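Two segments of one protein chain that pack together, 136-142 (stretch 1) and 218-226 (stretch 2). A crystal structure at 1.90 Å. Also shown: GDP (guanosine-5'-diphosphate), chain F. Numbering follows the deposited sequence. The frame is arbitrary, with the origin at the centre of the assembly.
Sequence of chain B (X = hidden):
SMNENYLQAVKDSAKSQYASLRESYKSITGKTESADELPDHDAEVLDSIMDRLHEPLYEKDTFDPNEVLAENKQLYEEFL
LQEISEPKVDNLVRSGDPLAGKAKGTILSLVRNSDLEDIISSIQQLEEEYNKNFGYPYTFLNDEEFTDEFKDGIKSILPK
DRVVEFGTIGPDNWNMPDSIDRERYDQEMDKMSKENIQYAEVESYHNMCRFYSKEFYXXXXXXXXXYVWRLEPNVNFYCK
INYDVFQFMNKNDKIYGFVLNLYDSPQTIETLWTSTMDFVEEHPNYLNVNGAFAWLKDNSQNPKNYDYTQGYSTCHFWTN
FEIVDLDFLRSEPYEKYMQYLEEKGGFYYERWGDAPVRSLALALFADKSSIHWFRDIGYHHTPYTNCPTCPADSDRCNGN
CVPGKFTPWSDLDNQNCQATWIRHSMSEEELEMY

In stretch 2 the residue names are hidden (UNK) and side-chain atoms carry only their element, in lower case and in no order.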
# COMPACT_ATOMS: atom_id res chain seq x y z
N TYR B 136 -19.39 7.53 -2.29
CA TYR B 136 -18.25 8.10 -2.99
C TYR B 136 -18.27 7.59 -4.42
O TYR B 136 -18.62 6.42 -4.72
CB TYR B 136 -16.91 7.79 -2.26
CG TYR B 136 -16.78 8.75 -1.05
CD1 TYR B 136 -16.34 10.05 -1.23
CD2 TYR B 136 -17.14 8.38 0.24
CE1 TYR B 136 -16.28 10.96 -0.18
CE2 TYR B 136 -17.10 9.28 1.29
CZ TYR B 136 -16.69 10.59 1.06
OH TYR B 136 -16.62 11.47 2.07
N PRO B 137 -17.80 8.40 -5.33
CA PRO B 137 -17.73 8.02 -6.73
C PRO B 137 -16.61 7.08 -7.09
O PRO B 137 -15.68 6.88 -6.31
CB PRO B 137 -17.41 9.35 -7.44
CG PRO B 137 -16.73 10.18 -6.40
CD PRO B 137 -17.29 9.75 -5.07
N TYR B 138 -16.78 6.41 -8.22
CA TYR B 138 -15.74 5.55 -8.78
C TYR B 138 -15.07 6.17 -9.95
O TYR B 138 -15.73 6.66 -10.89
CB TYR B 138 -16.31 4.21 -9.22
CG TYR B 138 -16.84 3.36 -8.09
CD1 TYR B 138 -18.13 3.61 -7.59
CD2 TYR B 138 -16.13 2.31 -7.55
CE1 TYR B 138 -18.66 2.83 -6.54
CE2 TYR B 138 -16.64 1.55 -6.49
CZ TYR B 138 -17.90 1.82 -6.00
OH TYR B 138 -18.43 1.09 -4.95
N THR B 139 -13.76 6.02 -9.98
CA THR B 139 -12.97 6.40 -11.10
C THR B 139 -12.26 5.18 -11.63
O THR B 139 -11.57 4.46 -10.86
CB THR B 139 -11.91 7.45 -10.73
OG1 THR B 139 -12.54 8.64 -10.22
CG2 THR B 139 -11.10 7.88 -11.95
N PHE B 140 -12.41 4.92 -12.94
CA PHE B 140 -11.73 3.84 -13.57
C PHE B 140 -10.72 4.35 -14.62
O PHE B 140 -11.08 5.21 -15.44
CB PHE B 140 -12.71 2.93 -14.30
CG PHE B 140 -13.71 2.31 -13.41
CD1 PHE B 140 -14.87 2.99 -13.08
CD2 PHE B 140 -13.47 1.09 -12.84
CE1 PHE B 140 -15.81 2.45 -12.26
CE2 PHE B 140 -14.42 0.55 -12.00
CZ PHE B 140 -15.57 1.19 -11.71
N LEU B 141 -9.54 3.78 -14.62
CA LEU B 141 -8.49 4.13 -15.56
C LEU B 141 -7.96 2.95 -16.25
O LEU B 141 -7.91 1.87 -15.69
CB LEU B 141 -7.31 4.84 -14.87
CG LEU B 141 -7.61 6.10 -14.07
CD1 LEU B 141 -6.37 6.70 -13.32
CD2 LEU B 141 -8.28 7.16 -14.96
N ASN B 142 -7.56 3.12 -17.53
CA ASN B 142 -7.04 2.03 -18.32
C ASN B 142 -6.03 2.59 -19.34
O ASN B 142 -6.17 3.73 -19.76
CB ASN B 142 -8.27 1.39 -19.01
CG ASN B 142 -7.97 0.09 -19.78
OD1 ASN B 142 -6.84 -0.39 -19.94
ND2 ASN B 142 -9.06 -0.49 -20.27
N UNK B 218 -1.55 12.18 -11.31
CA UNK B 218 -1.55 13.24 -12.32
C UNK B 218 -2.60 13.04 -13.40
O UNK B 218 -2.70 13.83 -14.28
n UNK B 218 0.83 14.96 -11.53
c UNK B 218 0.90 13.74 -12.17
c UNK B 218 2.07 13.18 -11.82
c UNK B 218 1.89 15.10 -10.77
c UNK B 218 -0.21 13.27 -13.04
n UNK B 218 2.68 14.06 -10.96
N UNK B 219 -3.36 11.94 -13.39
CA UNK B 219 -4.36 11.79 -14.42
C UNK B 219 -5.38 12.90 -14.29
O UNK B 219 -5.81 13.25 -13.18
c UNK B 219 -7.63 10.26 -16.89
n UNK B 219 -6.74 9.51 -17.50
c UNK B 219 -5.03 10.43 -14.38
c UNK B 219 -5.86 10.14 -15.60
n UNK B 219 -7.12 10.65 -15.74
c UNK B 219 -5.62 9.43 -16.71
N UNK B 220 -5.82 13.50 -15.42
CA UNK B 220 -6.78 14.58 -15.32
C UNK B 220 -8.04 14.33 -14.47
O UNK B 220 -8.52 15.24 -13.82
c UNK B 220 -5.42 13.24 -16.82
c UNK B 220 -6.06 14.41 -17.56
c UNK B 220 -7.20 14.83 -16.80
N UNK B 221 -8.57 13.10 -14.47
CA UNK B 221 -9.80 12.86 -13.72
C UNK B 221 -9.57 12.96 -12.23
O UNK B 221 -10.57 13.14 -11.47
c UNK B 221 -11.46 10.01 -15.71
c UNK B 221 -12.17 12.39 -15.63
c UNK B 221 -11.00 11.44 -15.48
c UNK B 221 -10.41 11.53 -14.09
N UNK B 222 -8.31 12.82 -11.81
CA UNK B 222 -7.99 12.78 -10.39
C UNK B 222 -7.57 14.16 -9.86
O UNK B 222 -7.31 14.32 -8.67
c UNK B 222 -6.28 9.37 -9.79
c UNK B 222 -7.38 10.26 -10.29
c UNK B 222 -8.60 9.94 -9.49
c UNK B 222 -6.89 11.73 -10.15
N UNK B 223 -7.50 15.14 -10.76
CA UNK B 223 -6.98 16.48 -10.34
C UNK B 223 -7.93 17.05 -9.31
O UNK B 223 -7.56 17.78 -8.48
o UNK B 223 -8.14 17.88 -11.97
c UNK B 223 -6.83 17.44 -11.56
N UNK B 224 -9.22 16.72 -9.37
CA UNK B 224 -10.17 17.28 -8.42
C UNK B 224 -10.26 16.55 -7.06
O UNK B 224 -11.12 16.88 -6.23
c UNK B 224 -13.51 16.08 -10.24
c UNK B 224 -11.57 17.30 -9.08
n UNK B 224 -13.17 14.26 -11.99
c UNK B 224 -13.98 14.78 -10.85
c UNK B 224 -12.14 15.94 -9.56
N UNK B 225 -9.50 15.49 -6.85
CA UNK B 225 -9.64 14.73 -5.58
C UNK B 225 -8.39 14.90 -4.70
O UNK B 225 -7.28 14.94 -5.22
o UNK B 225 -14.52 11.99 -8.73
c UNK B 225 -11.10 12.91 -6.61
c UNK B 225 -9.85 13.26 -5.86
c UNK B 225 -12.18 12.13 -8.58
c UNK B 225 -13.40 12.30 -8.00
c UNK B 225 -12.32 13.15 -6.07
c UNK B 225 -11.05 12.45 -7.88
c UNK B 225 -13.48 12.82 -6.73
N UNK B 226 -8.62 14.86 -3.38
CA UNK B 226 -7.57 14.80 -2.39
C UNK B 226 -7.25 13.34 -1.95
O UNK B 226 -6.09 13.02 -1.61
c UNK B 226 -6.51 16.52 2.31
c UNK B 226 -7.37 16.61 1.05
c UNK B 226 -6.98 15.63 -0.02
c UNK B 226 -8.00 15.63 -1.15
n UNK B 226 -5.06 16.65 2.06
PB GDP F . -0.75 -8.01 -8.57
O1B GDP F . -0.66 -9.45 -8.88
O2B GDP F . 0.45 -7.29 -8.31
O3B GDP F . -1.88 -7.70 -7.67
O3A GDP F . -1.05 -7.41 -10.05
PA GDP F . -2.41 -7.12 -10.82
O1A GDP F . -2.48 -7.75 -12.14
O2A GDP F . -3.65 -7.23 -10.02
O5' GDP F . -2.20 -5.59 -11.14
C5' GDP F . -2.38 -4.45 -10.27
C4' GDP F . -3.53 -3.55 -10.70
O4' GDP F . -3.19 -3.00 -11.98
C3' GDP F . -4.87 -4.26 -10.85
O3' GDP F . -5.92 -3.31 -10.56
C2' GDP F . -4.86 -4.67 -12.33
O2' GDP F . -6.17 -4.75 -12.87
C1' GDP F . -4.15 -3.50 -12.93
N9 GDP F . -3.35 -3.83 -14.13
C8 GDP F . -2.28 -4.66 -14.25
N7 GDP F . -1.80 -4.61 -15.56
C5 GDP F . -2.59 -3.72 -16.24
C6 GDP F . -2.62 -3.21 -17.62
O6 GDP F . -1.71 -3.69 -18.38
N1 GDP F . -3.58 -2.33 -17.95
C2 GDP F . -4.55 -1.92 -17.05
N2 GDP F . -5.48 -1.05 -17.44
N3 GDP F . -4.57 -2.36 -15.75
C4 GDP F . -3.60 -3.19 -15.31
O HOH W 1 -14.45 10.50 -10.70

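Position 218 carries one carbon followed by a five-membered ring of three carbons and two nitrogens, the imidazole of a histidine. His-218 is exposed and stays clear of stretch 1. Position 219 has the same set of six atoms, but here the CA-to-CB bond points toward stretch 1 and the ring lies beneath a methyl group of Leu-141; this too is histidine. CD2 of Leu-141 sits 3.6 Å from the centroid of the His-219 ring and only 5° off its normal, a CH-pi contact over the face. The ring is also held from within its own stretch, because ND1 of His-219 accepts a hydrogen bond from the backbone N of position 221 (3.1 Å).

At position 220 three carbons close a ring onto the backbone N, which defines proline; Pro-220 is exposed and out of reach of stretch 1. Position 221 shows four carbons forked at the second, the pattern of leucine. Leu-221 points toward the strand, placing its CB 4.3 Å from CG2 of Thr-139 and its CD1 4.3 Å from CD2 of Leu-141. Position 222 repeats the forked four-carbon pattern and is also leucine. Its CA-to-CB bond runs sideways, yet the end of the side chain comes nearer: CD2 of Leu-222 is 4.1 Å from CG2 of Thr-139, and CD1 of Leu-222 is 4.4 Å from CD1 of Leu-141.

One carbon and one oxygen at position 223 identify serine, and Ser-223 makes no contact with stretch 1. Position 224 has four carbons in a row ending in nitrogen, a lysine. Its NZ turns back to donate a hydrogen bond to the backbone O of Leu-221 (2.9 Å). Position 225 has one carbon and a six-carbon ring bearing an oxygen, hence tyrosine. OH of Tyr-225 approaches CG of Pro-137 at 3.7 Å, and the ring meets both Pro-137 and Thr-139 obliquely. Position 226, again four carbons ending in nitrogen, is Lys-226, remote from the contact.

The alternation of the strand presents Thr-139 and Leu-141 to stretch 2, while Tyr-138 and Phe-140 point away. No direct hydrogen bond crosses the interface, which therefore rests on apolar packing and the methyl-imidazole contact. A water adds a polar link, hydrogen-bonded to OG1 of Thr-139 (2.7 Å) and to OH of Tyr-225 (2.5 Å). Stretch 2 is shaped by a type I turn from Leu-222 to Tyr-225, closed by N of Tyr-225 donating to O of Leu-222 (3.1 Å), so that residues flanking the exposed Ser-223 and Lys-224 both reach the strand.

Stretch 2 (218-226) HHPLLSKYK
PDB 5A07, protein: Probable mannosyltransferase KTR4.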